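PDB 5H80: carboxylase, which probably carries out, through its biotin carboxylase domain, the ATP-dependent carboxylation of biotin as the first half-reaction of a single-chain multidomain bacterial carboxylase. Local coordinates for residues I37-R40 with G41-V45; V132-D135 with P136-D140; A355-P358 with A359-P363; A458-Q461 with A462-H465. One frame throughout, in Å; residues are numbered along the deposited sequence.

Contact 1 of 4, residues I37-R40 with G41-V45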
ATOM      1  N   ILE A  37      -4.248  -6.228 -24.042  1.00 19.75           N
ATOM      2  CA  ILE A  37      -4.502  -6.966 -22.767  1.00 20.93           C
ATOM      3  C   ILE A  37      -5.564  -8.026 -23.111  1.00 19.88           C
ATOM      4  O   ILE A  37      -6.800  -7.742 -23.174  1.00 24.80           O
ATOM      5  CB  ILE A  37      -4.895  -6.014 -21.627  1.00 20.63           C
ATOM      6  CG1 ILE A  37      -3.751  -4.986 -21.427  1.00 21.77           C
ATOM      7  CG2 ILE A  37      -5.236  -6.712 -20.314  1.00 22.01           C
ATOM      8  CD1 ILE A  37      -4.067  -3.963 -20.386  1.00 25.36           C
ATOM      9  N   ALA A  38      -5.124  -9.237 -23.440  1.00 22.42           N
ATOM     10  CA  ALA A  38      -6.034 -10.329 -23.804  1.00 25.49           C
ATOM     11  C   ALA A  38      -6.673 -11.053 -22.575  1.00 26.44           C
ATOM     12  O   ALA A  38      -6.423 -12.208 -22.327  1.00 26.97           O
ATOM     13  CB  ALA A  38      -5.351 -11.348 -24.717  1.00 29.81           C
ATOM     14  N   ASN A  39      -7.462 -10.308 -21.811  1.00 26.81           N
ATOM     15  CA  ASN A  39      -7.964 -10.734 -20.548  1.00 22.94           C
ATOM     16  C   ASN A  39      -8.999  -9.681 -20.042  1.00 21.56           C
ATOM     17  O   ASN A  39      -9.439  -8.843 -20.841  1.00 26.52           O
ATOM     18  CB  ASN A  39      -6.838 -10.958 -19.474  1.00 22.33           C
ATOM     19  CG  ASN A  39      -7.152 -12.126 -18.554  1.00 20.43           C
ATOM     20  OD1 ASN A  39      -8.211 -12.192 -17.963  1.00 21.63           O
ATOM     21  ND2 ASN A  39      -6.285 -13.099 -18.461  1.00 27.30           N
ATOM     22  N   ARG A  40      -9.480  -9.855 -18.817  1.00 21.90           N
ATOM     23  CA  ARG A  40     -10.525  -8.990 -18.280  1.00 23.95           C
ATOM     24  C   ARG A  40     -10.495  -8.923 -16.781  1.00 23.81           C
ATOM     25  O   ARG A  40      -9.729  -9.665 -16.145  1.00 28.41           O
ATOM     26  CB  ARG A  40     -11.874  -9.507 -18.845  1.00 25.77           C
ATOM     27  CG  ARG A  40     -12.078 -10.979 -18.649  1.00 27.61           C
ATOM     28  CD  ARG A  40     -12.647 -11.314 -17.316  1.00 27.08           C
ATOM     29  NE  ARG A  40     -13.846 -10.529 -16.834  1.00 29.06           N
ATOM     30  CZ  ARG A  40     -14.291 -10.522 -15.562  1.00 29.02           C
ATOM     31  NH1 ARG A  40     -15.348  -9.806 -15.172  1.00 31.49           N
ATOM     32  NH2 ARG A  40     -13.689 -11.277 -14.628  1.00 27.11           N
ATOM     33  N   GLY A  41     -11.313  -8.058 -16.158  1.00 24.23           N
ATOM     34  CA  GLY A  41     -11.516  -8.148 -14.733  1.00 24.01           C
ATOM     35  C   GLY A  41     -10.289  -7.594 -14.011  1.00 18.01           C
ATOM     36  O   GLY A  41      -9.533  -6.804 -14.646  1.00 18.10           O
ATOM     37  N   GLU A  42     -10.029  -8.133 -12.810  1.00 22.26           N
ATOM     38  CA  GLU A  42      -9.001  -7.550 -11.906  1.00 22.87           C
ATOM     39  C   GLU A  42      -7.578  -7.604 -12.544  1.00 19.71           C
ATOM     40  O   GLU A  42      -6.850  -6.581 -12.553  1.00 22.54           O
ATOM     41  CB  GLU A  42      -9.053  -8.107 -10.509  1.00 24.52           C
ATOM     42  CG  GLU A  42      -8.546  -9.506 -10.384  1.00 26.08           C
ATOM     43  CD  GLU A  42      -7.010  -9.615 -10.269  1.00 23.87           C
ATOM     44  OE1 GLU A  42      -6.563 -10.741 -10.287  1.00 28.28           O
ATOM     45  OE2 GLU A  42      -6.234  -8.613 -10.313  1.00 24.00           O
ATOM     46  N   VAL A  43      -7.250  -8.662 -13.280  1.00 20.62           N
ATOM     47  CA  VAL A  43      -5.969  -8.732 -13.972  1.00 20.88           C
ATOM     48  C   VAL A  43      -5.743  -7.705 -15.152  1.00 17.60           C
ATOM     49  O   VAL A  43      -4.568  -7.227 -15.293  1.00 20.26           O
ATOM     50  CB  VAL A  43      -5.535 -10.177 -14.336  1.00 23.72           C
ATOM     51  CG1 VAL A  43      -6.186 -10.729 -15.581  1.00 22.61           C
ATOM     52  CG2 VAL A  43      -4.006 -10.260 -14.398  1.00 21.37           C
ATOM     53  N   ALA A  44      -6.811  -7.329 -15.885  1.00 18.14           N
ATOM     54  CA  ALA A  44      -6.697  -6.517 -16.981  1.00 18.15           C
ATOM     55  C   ALA A  44      -6.449  -5.153 -16.314  1.00 21.54           C
ATOM     56  O   ALA A  44      -5.660  -4.395 -16.844  1.00 20.24           O
ATOM     57  CB  ALA A  44      -7.953  -6.415 -17.706  1.00 19.50           C
ATOM     58  N   VAL A  45      -7.152  -4.929 -15.236  1.00 20.83           N
ATOM     59  CA  VAL A  45      -6.909  -3.607 -14.489  1.00 21.43           C
ATOM     60  C   VAL A  45      -5.423  -3.499 -13.986  1.00 19.57           C
ATOM     61  O   VAL A  45      -4.692  -2.433 -14.182  1.00 17.97           O
ATOM     62  CB  VAL A  45      -7.952  -3.495 -13.333  1.00 18.93           C
ATOM     63  CG1 VAL A  45      -7.642  -2.345 -12.403  1.00 20.49           C
ATOM     64  CG2 VAL A  45      -9.423  -3.249 -13.725  1.00 21.50           C
TER
HETATM   65  O   HOH W   1      -8.803 -11.267 -13.628  1.00 25.59           O
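The turn that leads from strand 34-37 into helix 42-53, at the start of the biotin carboxylase N-terminal domain, folds the side chains of Ile37 and Asn39 back onto the first turn of the helix. Ile37 sends CG2, anti to its own backbone N, over Ala44, ending 3.6 Å from Ala44 CA, while Ala44 CB lies 3.7 Å from Arg40 CA. Asn39 and Val43 run across each other at about a right angle. Here the methyl Val43 CG1 comes to 3.4 Å from Asn39 CG. The same amide is fixed by polar bonds: Asn39 OD1 accepts from Arg40 N at 2.8 Å, in the carbonyl plane and on a lone pair, and Asn39 ND2 donates to the backbone oxygens of Pro109 and Tyr111. This is the first beta-alpha connection of the parallel sheet, in which strand 34-37 is the middle strand. Gly41 holds the N-cap position with positive phi (76°), and its carbonyl oxygen takes the backbone N-H of both Ala44 and Val45. A water donates to Arg40 O and accepts from Val43 N, each at 3.1 Å, thereby joining the loop to an amide of the first helical turn. The Arg40 chain bends at chi2 and chi3, which lays one face of its guanidinium over Gly41 N. Beyond the loop that group forms a salt bridge with Asp66 and cation-pi contacts with Phe407 and Tyr418, while Glu42 OE1 makes a salt bridge with Lys424 and a hydrogen bond with Tyr111 OH.

Contact 2 of 4, residues V132-D135 with P136-D140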
ATOM      1  N   VAL A 132       3.740 -11.639 -23.938  1.00 20.60           N
ATOM      2  CA  VAL A 132       4.286 -11.372 -22.589  1.00 21.16           C
ATOM      3  C   VAL A 132       4.287 -12.675 -21.796  1.00 22.77           C
ATOM      4  O   VAL A 132       3.311 -12.936 -21.126  1.00 26.58           O
ATOM      5  CB  VAL A 132       3.652 -10.254 -21.858  1.00 25.64           C
ATOM      6  CG1 VAL A 132       4.383 -10.029 -20.504  1.00 25.41           C
ATOM      7  CG2 VAL A 132       3.450  -8.966 -22.663  1.00 26.71           C
ATOM      8  N   GLY A 133       5.382 -13.449 -21.954  1.00 26.64           N
ATOM      9  CA  GLY A 133       5.529 -14.797 -21.424  1.00 26.82           C
ATOM     10  C   GLY A 133       6.791 -15.487 -21.993  1.00 26.15           C
ATOM     11  O   GLY A 133       7.420 -14.916 -22.899  1.00 26.31           O
ATOM     12  N   PRO A 134       7.146 -16.683 -21.476  1.00 26.49           N
ATOM     13  CA  PRO A 134       8.288 -17.457 -21.964  1.00 28.60           C
ATOM     14  C   PRO A 134       7.968 -17.926 -23.387  1.00 24.62           C
ATOM     15  O   PRO A 134       6.809 -17.679 -23.881  1.00 23.26           O
ATOM     16  CB  PRO A 134       8.427 -18.579 -20.965  1.00 24.50           C
ATOM     17  CG  PRO A 134       7.111 -18.785 -20.483  1.00 27.22           C
ATOM     18  CD  PRO A 134       6.407 -17.444 -20.468  1.00 29.35           C
ATOM     19  N   ASP A 135       9.029 -18.535 -23.984  1.00 29.07           N
ATOM     20  CA  ASP A 135       8.963 -19.005 -25.395  1.00 29.70           C
ATOM     21  C   ASP A 135       7.941 -20.105 -25.484  1.00 31.62           C
ATOM     22  O   ASP A 135       7.738 -20.806 -24.521  1.00 27.04           O
ATOM     23  CB  ASP A 135      10.319 -19.302 -26.064  1.00 36.20           C
ATOM     24  CG  ASP A 135      11.025 -20.426 -25.491  1.00 34.80           C
ATOM     25  OD1 ASP A 135      10.400 -21.359 -24.913  1.00 56.17           O
ATOM     26  OD2 ASP A 135      12.271 -20.432 -25.679  1.00 52.91           O
ATOM     27  N   PRO A 136       7.199 -20.197 -26.604  1.00 30.40           N
ATOM     28  CA  PRO A 136       6.250 -21.270 -26.815  1.00 29.21           C
ATOM     29  C   PRO A 136       6.677 -22.730 -26.516  1.00 29.45           C
ATOM     30  O   PRO A 136       5.866 -23.450 -25.945  1.00 27.79           O
ATOM     31  CB  PRO A 136       5.873 -21.105 -28.302  1.00 31.09           C
ATOM     32  CG  PRO A 136       6.097 -19.641 -28.581  1.00 32.84           C
ATOM     33  CD  PRO A 136       7.316 -19.324 -27.811  1.00 30.46           C
ATOM     34  N   ASP A 137       7.915 -23.097 -26.828  1.00 33.52           N
ATOM     35  CA  ASP A 137       8.490 -24.426 -26.517  1.00 36.74           C
ATOM     36  C   ASP A 137       8.480 -24.688 -24.997  1.00 38.04           C
ATOM     37  O   ASP A 137       8.252 -25.783 -24.527  1.00 32.93           O
ATOM     38  CB  ASP A 137       9.915 -24.515 -27.014  1.00 37.94           C
ATOM     39  CG  ASP A 137      10.010 -24.695 -28.492  1.00 48.07           C
ATOM     40  OD1 ASP A 137       9.033 -25.097 -29.155  1.00 46.36           O
ATOM     41  OD2 ASP A 137      11.083 -24.405 -29.002  1.00 53.57           O
ATOM     42  N   THR A 138       8.719 -23.626 -24.237  1.00 30.20           N
ATOM     43  CA  THR A 138       8.634 -23.702 -22.758  1.00 31.56           C
ATOM     44  C   THR A 138       7.196 -23.824 -22.317  1.00 30.01           C
ATOM     45  O   THR A 138       6.927 -24.514 -21.348  1.00 27.41           O
ATOM     46  CB  THR A 138       9.289 -22.442 -22.153  1.00 29.44           C
ATOM     47  OG1 THR A 138      10.661 -22.411 -22.451  1.00 35.24           O
ATOM     48  CG2 THR A 138       9.139 -22.462 -20.557  1.00 32.56           C
ATOM     49  N   LEU A 139       6.232 -23.097 -22.963  1.00 27.54           N
ATOM     50  CA  LEU A 139       4.809 -23.234 -22.706  1.00 29.57           C
ATOM     51  C   LEU A 139       4.351 -24.718 -22.949  1.00 26.72           C
ATOM     52  O   LEU A 139       3.519 -25.327 -22.211  1.00 29.95           O
ATOM     53  CB  LEU A 139       3.954 -22.266 -23.574  1.00 29.63           C
ATOM     54  CG  LEU A 139       4.155 -20.713 -23.417  1.00 30.24           C
ATOM     55  CD1 LEU A 139       3.160 -19.919 -24.225  1.00 33.76           C
ATOM     56  CD2 LEU A 139       3.993 -20.319 -21.955  1.00 26.78           C
ATOM     57  N   ASP A 140       4.890 -25.261 -24.026  1.00 31.04           N
ATOM     58  CA  ASP A 140       4.513 -26.664 -24.407  1.00 34.78           C
ATOM     59  C   ASP A 140       5.005 -27.629 -23.373  1.00 30.21           C
ATOM     60  O   ASP A 140       4.283 -28.535 -22.934  1.00 35.00           O
ATOM     61  CB  ASP A 140       5.085 -27.082 -25.769  1.00 39.04           C
ATOM     62  CG  ASP A 140       4.183 -26.680 -26.943  1.00 36.07           C
ATOM     63  OD1 ASP A 140       2.928 -26.616 -26.776  1.00 37.74           O
ATOM     64  OD2 ASP A 140       4.765 -26.422 -28.014  1.00 44.20           O
TER
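Asp135 OD1 is gripped twice by Thr138, once through the backbone and once through the hydroxyl. Thr138 N donates to Asp135 OD1 at 2.9 Å, reaching the oxygen nearly along its C-O axis, whereas Thr138 OG1 donates to Asp135 OD1 at 2.7 Å from above the carboxylate plane, 40° out of it. Asp135 is thus the N-cap of helix 136-142. Its CG stands between the backbone N and the carbonyl carbon (chi1 67°), a setting that swings the carboxylate toward the first helical turn, where the helix dipole would probably help to stabilise the negative charge. The backbone oxygen of the same residue opens the helical bonding: Leu139 N donates to Asp135 O at 3.2 Å, in the carbonyl plane, and Thr138 N adds a weak second bond to that oxygen. Pro136 takes the first helical position, where a residue without an N-H costs no helical bond. An apolar patch lies beside the cap. Pro134 crosses both Thr138 and Leu139 at about a right angle, its CG 3.8 Å from Leu139 CD2 and its CB 4.0 Å from Thr138 CG2. Pro136 and Leu139 rest on Ala121 of helix 118-126, to which Asp140 is tied by a salt bridge with Arg122; Pro134 also touches Tyr296 and Pro319, and Val132, which follows strand 130-131, an outermost strand of the parallel sheet, packs against Gln340, Leu341 and Ala344 of helix 336-344.

Contact 3 of 4, residues A355-P358 with A359-P363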
ATOM      1  N   ALA A 355      17.051  -8.212  -8.353  1.00 34.45           N
ATOM      2  CA  ALA A 355      18.352  -8.744  -8.003  1.00 30.90           C
ATOM      3  C   ALA A 355      18.529 -10.226  -8.421  1.00 27.58           C
ATOM      4  O   ALA A 355      17.558 -11.041  -8.281  1.00 28.78           O
ATOM      5  CB  ALA A 355      18.604  -8.486  -6.539  1.00 32.18           C
ATOM      6  N   THR A 356      19.697 -10.553  -8.974  1.00 28.97           N
ATOM      7  CA  THR A 356      20.004 -11.950  -9.333  1.00 30.52           C
ATOM      8  C   THR A 356      20.614 -12.493  -8.068  1.00 34.27           C
ATOM      9  O   THR A 356      21.605 -11.946  -7.588  1.00 33.53           O
ATOM     10  CB  THR A 356      20.934 -12.027 -10.520  1.00 33.82           C
ATOM     11  OG1 THR A 356      20.346 -11.318 -11.563  1.00 34.35           O
ATOM     12  CG2 THR A 356      21.163 -13.465 -10.969  1.00 33.72           C
ATOM     13  N   GLN A 357      19.898 -13.438  -7.447  1.00 25.56           N
ATOM     14  CA  GLN A 357      20.253 -13.873  -6.096  1.00 27.61           C
ATOM     15  C   GLN A 357      20.184 -15.351  -5.883  1.00 26.77           C
ATOM     16  O   GLN A 357      19.358 -16.064  -6.572  1.00 24.22           O
ATOM     17  CB  GLN A 357      19.495 -13.091  -5.065  1.00 27.15           C
ATOM     18  CG  GLN A 357      17.966 -13.193  -5.210  1.00 28.48           C
ATOM     19  CD  GLN A 357      17.204 -12.430  -4.185  1.00 35.36           C
ATOM     20  OE1 GLN A 357      17.741 -11.602  -3.457  1.00 32.47           O
ATOM     21  NE2 GLN A 357      15.877 -12.640  -4.199  1.00 30.77           N
ATOM     22  N   PRO A 358      21.042 -15.842  -4.925  1.00 26.88           N
ATOM     23  CA  PRO A 358      21.046 -17.282  -4.697  1.00 30.94           C
ATOM     24  C   PRO A 358      19.844 -17.776  -3.911  1.00 25.03           C
ATOM     25  O   PRO A 358      19.097 -17.037  -3.308  1.00 24.08           O
ATOM     26  CB  PRO A 358      22.391 -17.536  -3.970  1.00 29.43           C
ATOM     27  CG  PRO A 358      22.526 -16.327  -3.106  1.00 30.47           C
ATOM     28  CD  PRO A 358      21.994 -15.170  -4.009  1.00 28.05           C
ATOM     29  N   ALA A 359      19.602 -19.060  -4.039  1.00 25.71           N
ATOM     30  CA  ALA A 359      18.526 -19.735  -3.386  1.00 25.34           C
ATOM     31  C   ALA A 359      18.462 -19.456  -1.885  1.00 24.44           C
ATOM     32  O   ALA A 359      17.387 -19.415  -1.359  1.00 26.09           O
ATOM     33  CB  ALA A 359      18.599 -21.233  -3.625  1.00 23.79           C
ATOM     34  N   ASP A 360      19.636 -19.291  -1.205  1.00 24.40           N
ATOM     35  CA  ASP A 360      19.651 -19.090   0.278  1.00 25.93           C
ATOM     36  C   ASP A 360      19.695 -17.623   0.647  1.00 23.65           C
ATOM     37  O   ASP A 360      19.892 -17.298   1.813  1.00 29.32           O
ATOM     38  CB  ASP A 360      20.831 -19.760   0.895  1.00 24.92           C
ATOM     39  CG  ASP A 360      22.124 -19.176   0.505  1.00 22.52           C
ATOM     40  OD1 ASP A 360      22.335 -18.316  -0.413  1.00 28.56           O
ATOM     41  OD2 ASP A 360      23.116 -19.716   1.147  1.00 31.13           O
ATOM     42  N   ALA A 361      19.275 -16.761  -0.248  1.00 28.32           N
ATOM     43  CA  ALA A 361      19.320 -15.302   0.021  1.00 24.38           C
ATOM     44  C   ALA A 361      18.422 -15.041   1.201  1.00 27.33           C
ATOM     45  O   ALA A 361      17.313 -15.564   1.327  1.00 29.97           O
ATOM     46  CB  ALA A 361      18.902 -14.437  -1.155  1.00 27.41           C
ATOM     47  N   ALA A 362      18.869 -14.158   2.088  1.00 26.96           N
ATOM     48  CA  ALA A 362      18.082 -13.922   3.280  1.00 23.99           C
ATOM     49  C   ALA A 362      16.712 -13.329   2.889  1.00 25.17           C
ATOM     50  O   ALA A 362      16.681 -12.416   2.023  1.00 26.15           O
ATOM     51  CB  ALA A 362      18.798 -12.969   4.239  1.00 28.14           C
ATOM     52  N   PRO A 363      15.625 -13.902   3.377  1.00 23.48           N
ATOM     53  CA  PRO A 363      14.308 -13.310   2.973  1.00 25.96           C
ATOM     54  C   PRO A 363      14.047 -11.917   3.589  1.00 26.14           C
ATOM     55  O   PRO A 363      14.617 -11.651   4.696  1.00 27.62           O
ATOM     56  CB  PRO A 363      13.265 -14.306   3.426  1.00 28.29           C
ATOM     57  CG  PRO A 363      13.926 -15.490   4.002  1.00 28.65           C
ATOM     58  CD  PRO A 363      15.457 -15.179   4.107  1.00 27.55           C
TER
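A type I beta turn from Pro358 to Ala361 reverses the surface loop that links helix 349-352 to strand 367-374. Its closing bond runs from Ala361 N to Pro358 O at 3.1 Å, with an N-H...O angle of 146°; the donor stands well above the carbonyl plane, 57° out of it. Pro358 O has a second partner in His251 NE2, so both the turn and strand 249-256 hold this carbonyl. Ala361 CB points back into the turn, 3.4 Å from Pro358 O and 4.3 Å from Pro358 CD. The same methyl meets the amide end of Gln357, whose OE1 lies 3.8 Å away from Ala361 CB. Extended beyond CG, the Gln357 chain reaches along the methyl toward the strand, where its NE2 donates to His251 O and its side chain touches Trp253. Asp360 folds back over the proline: with CG between the backbone N and the carbonyl carbon (chi1 66°), OD1 comes to 3.4 Å from Pro358 CG and 3.6 Å from Pro358 CB. This is a van der Waals contact of a carboxylate oxygen with ring methylenes. Ala359 touches Ile284 and Asp360 touches Thr281, both of helix 277-293, and Ala361 O accepts from Trp253 NE1. The arrangement is that of a classic type I turn, with proline at its first position and Ala359 and Asp360 at its two central ones, here pinned to the edge strand 249-256 of the four-stranded antiparallel sheet.

Contact 4 of 4, residues A458-Q461 with A462-H465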
ATOM      1  N   ALA A 458     -17.741 -13.196   5.437  1.00 30.57           N
ATOM      2  CA  ALA A 458     -17.840 -13.914   6.764  1.00 31.10           C
ATOM      3  C   ALA A 458     -17.035 -15.160   6.858  1.00 27.79           C
ATOM      4  O   ALA A 458     -16.464 -15.454   7.896  1.00 29.05           O
ATOM      5  CB  ALA A 458     -19.314 -14.220   7.134  1.00 33.16           C
ATOM      6  N   PHE A 459     -17.029 -15.956   5.795  1.00 26.79           N
ATOM      7  CA  PHE A 459     -16.232 -17.141   5.772  1.00 26.00           C
ATOM      8  C   PHE A 459     -14.697 -16.916   5.923  1.00 26.83           C
ATOM      9  O   PHE A 459     -14.054 -17.599   6.703  1.00 24.94           O
ATOM     10  CB  PHE A 459     -16.577 -17.915   4.583  1.00 28.32           C
ATOM     11  CG  PHE A 459     -15.964 -19.271   4.560  1.00 26.11           C
ATOM     12  CD1 PHE A 459     -16.590 -20.329   5.242  1.00 30.69           C
ATOM     13  CD2 PHE A 459     -14.821 -19.539   3.869  1.00 30.99           C
ATOM     14  CE1 PHE A 459     -16.052 -21.602   5.244  1.00 29.41           C
ATOM     15  CE2 PHE A 459     -14.280 -20.795   3.915  1.00 30.48           C
ATOM     16  CZ  PHE A 459     -14.875 -21.835   4.555  1.00 32.44           C
ATOM     17  N   LEU A 460     -14.215 -15.852   5.255  1.00 23.65           N
ATOM     18  CA  LEU A 460     -12.810 -15.343   5.330  1.00 24.63           C
ATOM     19  C   LEU A 460     -12.490 -14.955   6.742  1.00 24.28           C
ATOM     20  O   LEU A 460     -11.446 -15.390   7.212  1.00 23.01           O
ATOM     21  CB  LEU A 460     -12.619 -14.139   4.367  1.00 23.13           C
ATOM     22  CG  LEU A 460     -12.482 -14.600   2.876  1.00 26.46           C
ATOM     23  CD1 LEU A 460     -12.435 -13.427   1.889  1.00 26.55           C
ATOM     24  CD2 LEU A 460     -11.461 -15.633   2.501  1.00 28.57           C
ATOM     25  N   GLN A 461     -13.402 -14.250   7.439  1.00 26.93           N
ATOM     26  CA  GLN A 461     -13.221 -13.915   8.824  1.00 32.41           C
ATOM     27  C   GLN A 461     -13.203 -15.167   9.724  1.00 29.75           C
ATOM     28  O   GLN A 461     -12.315 -15.264  10.611  1.00 28.42           O
ATOM     29  CB  GLN A 461     -14.186 -12.803   9.238  1.00 36.26           C
ATOM     30  CG  GLN A 461     -13.682 -11.436   8.771  1.00 43.24           C
ATOM     31  CD  GLN A 461     -14.759 -10.412   8.718  1.00 44.82           C
ATOM     32  OE1 GLN A 461     -15.509 -10.278   7.709  1.00 47.73           O
ATOM     33  NE2 GLN A 461     -14.896  -9.701   9.795  1.00 47.00           N
ATOM     34  N   ALA A 462     -14.005 -16.201   9.454  1.00 29.75           N
ATOM     35  CA  ALA A 462     -13.925 -17.382  10.308  1.00 33.45           C
ATOM     36  C   ALA A 462     -12.559 -18.077  10.174  1.00 27.07           C
ATOM     37  O   ALA A 462     -11.951 -18.623  11.148  1.00 30.25           O
ATOM     38  CB  ALA A 462     -15.063 -18.343  10.018  1.00 35.44           C
ATOM     39  N   LEU A 463     -12.044 -18.097   8.926  1.00 23.92           N
ATOM     40  CA  LEU A 463     -10.721 -18.641   8.592  1.00 22.97           C
ATOM     41  C   LEU A 463      -9.657 -17.934   9.376  1.00 23.28           C
ATOM     42  O   LEU A 463      -8.844 -18.553  10.059  1.00 22.42           O
ATOM     43  CB  LEU A 463     -10.393 -18.629   7.059  1.00 25.01           C
ATOM     44  CG  LEU A 463     -11.154 -19.594   6.137  1.00 28.14           C
ATOM     45  CD1 LEU A 463     -10.779 -19.319   4.708  1.00 29.51           C
ATOM     46  CD2 LEU A 463     -10.907 -21.060   6.505  1.00 30.45           C
ATOM     47  N   LEU A 464      -9.688 -16.622   9.322  1.00 26.22           N
ATOM     48  CA  LEU A 464      -8.645 -15.848   9.934  1.00 24.02           C
ATOM     49  C   LEU A 464      -8.574 -15.899  11.474  1.00 22.65           C
ATOM     50  O   LEU A 464      -7.450 -15.699  11.958  1.00 26.49           O
ATOM     51  CB  LEU A 464      -8.699 -14.396   9.487  1.00 28.04           C
ATOM     52  CG  LEU A 464      -8.442 -14.143   7.994  1.00 25.55           C
ATOM     53  CD1 LEU A 464      -9.084 -12.835   7.700  1.00 26.04           C
ATOM     54  CD2 LEU A 464      -6.932 -14.235   7.624  1.00 26.47           C
ATOM     55  N   HIS A 465      -9.681 -16.212  12.115  1.00 28.83           N
ATOM     56  CA  HIS A 465      -9.776 -16.416  13.599  1.00 29.72           C
ATOM     57  C   HIS A 465      -9.561 -17.845  14.050  1.00 35.09           C
ATOM     58  O   HIS A 465      -9.462 -18.079  15.275  1.00 35.25           O
ATOM     59  CB  HIS A 465     -11.144 -15.925  14.075  1.00 32.42           C
ATOM     60  CG  HIS A 465     -11.295 -14.443  14.022  1.00 34.84           C
ATOM     61  ND1 HIS A 465     -11.828 -13.803  12.947  1.00 34.99           N
ATOM     62  CD2 HIS A 465     -11.048 -13.487  14.944  1.00 40.80           C
ATOM     63  CE1 HIS A 465     -11.905 -12.512  13.188  1.00 38.21           C
ATOM     64  NE2 HIS A 465     -11.432 -12.292  14.395  1.00 40.80           N
TER
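With CG anti to the backbone N in Phe459 (chi1 -171°) and beside it in Leu463 (chi1 -70°), the two side chains converge from successive turns of the helix. Leu463 CD1 reaches 3.9 Å from Phe459 CE2, and the two chains pass each other at a slant; Leu460 CD2 adds a looser touch, 4.4 Å from the same Leu463 CD1. Leu464 turns its branch back over the preceding helical turn, placing CG 3.3 Å from Leu460 O. The backbone keeps the i to i+4 bonds of helix 457-465 in the biotin carboxylase C-terminal domain, such as Leu463 N to Phe459 O at 3.0 Å. The hydrophobic side of this helix faces strand 264-270, where Leu266 and Leu267 meet Phe459, Leu463 and Leu464, and helix 483-490, where Leu486 touches both Phe459 and Leu463. Arg261 makes a cation-pi contact with the Phe459 ring. Farther along, Gln461 O receives two N-H groups of one residue. His465 N donates to Gln461 O nearly along the C=O axis at 3.2 Å, while His465 ND1 donates to the same Gln461 O at 2.8 Å from the other face of the carbonyl plane, in a nearly straight bond (167°). The oxygen lies in the plane of the imidazole, at its edge, and this bond helps to fix the rotation of the ring and needs a proton on ND1. The His465 ring also stacks with Tyr493.

Overall arrangement
The four contacts follow one another along the chain without touching. Contacts 1 and 2 both lie in the biotin carboxylase N-terminal domain, each at a helix start after a strand of the same parallel sheet, with centres 20 Å apart and nearest atoms about 8 Å apart. They differ in capping: glycine with a bridging water in contact 1, an aspartate side chain in contact 2. Contact 3 is a surface turn beside strand 249-256 of the four-stranded antiparallel sheet, its centre 25 Å from that of contact 2. Contact 4, within the C-terminal domain, lies across the chain's centre from contact 2, 38 Å between centres. Contact 1 nevertheless reaches strand 421-429 of that C-terminal domain through Glu42 and Lys424.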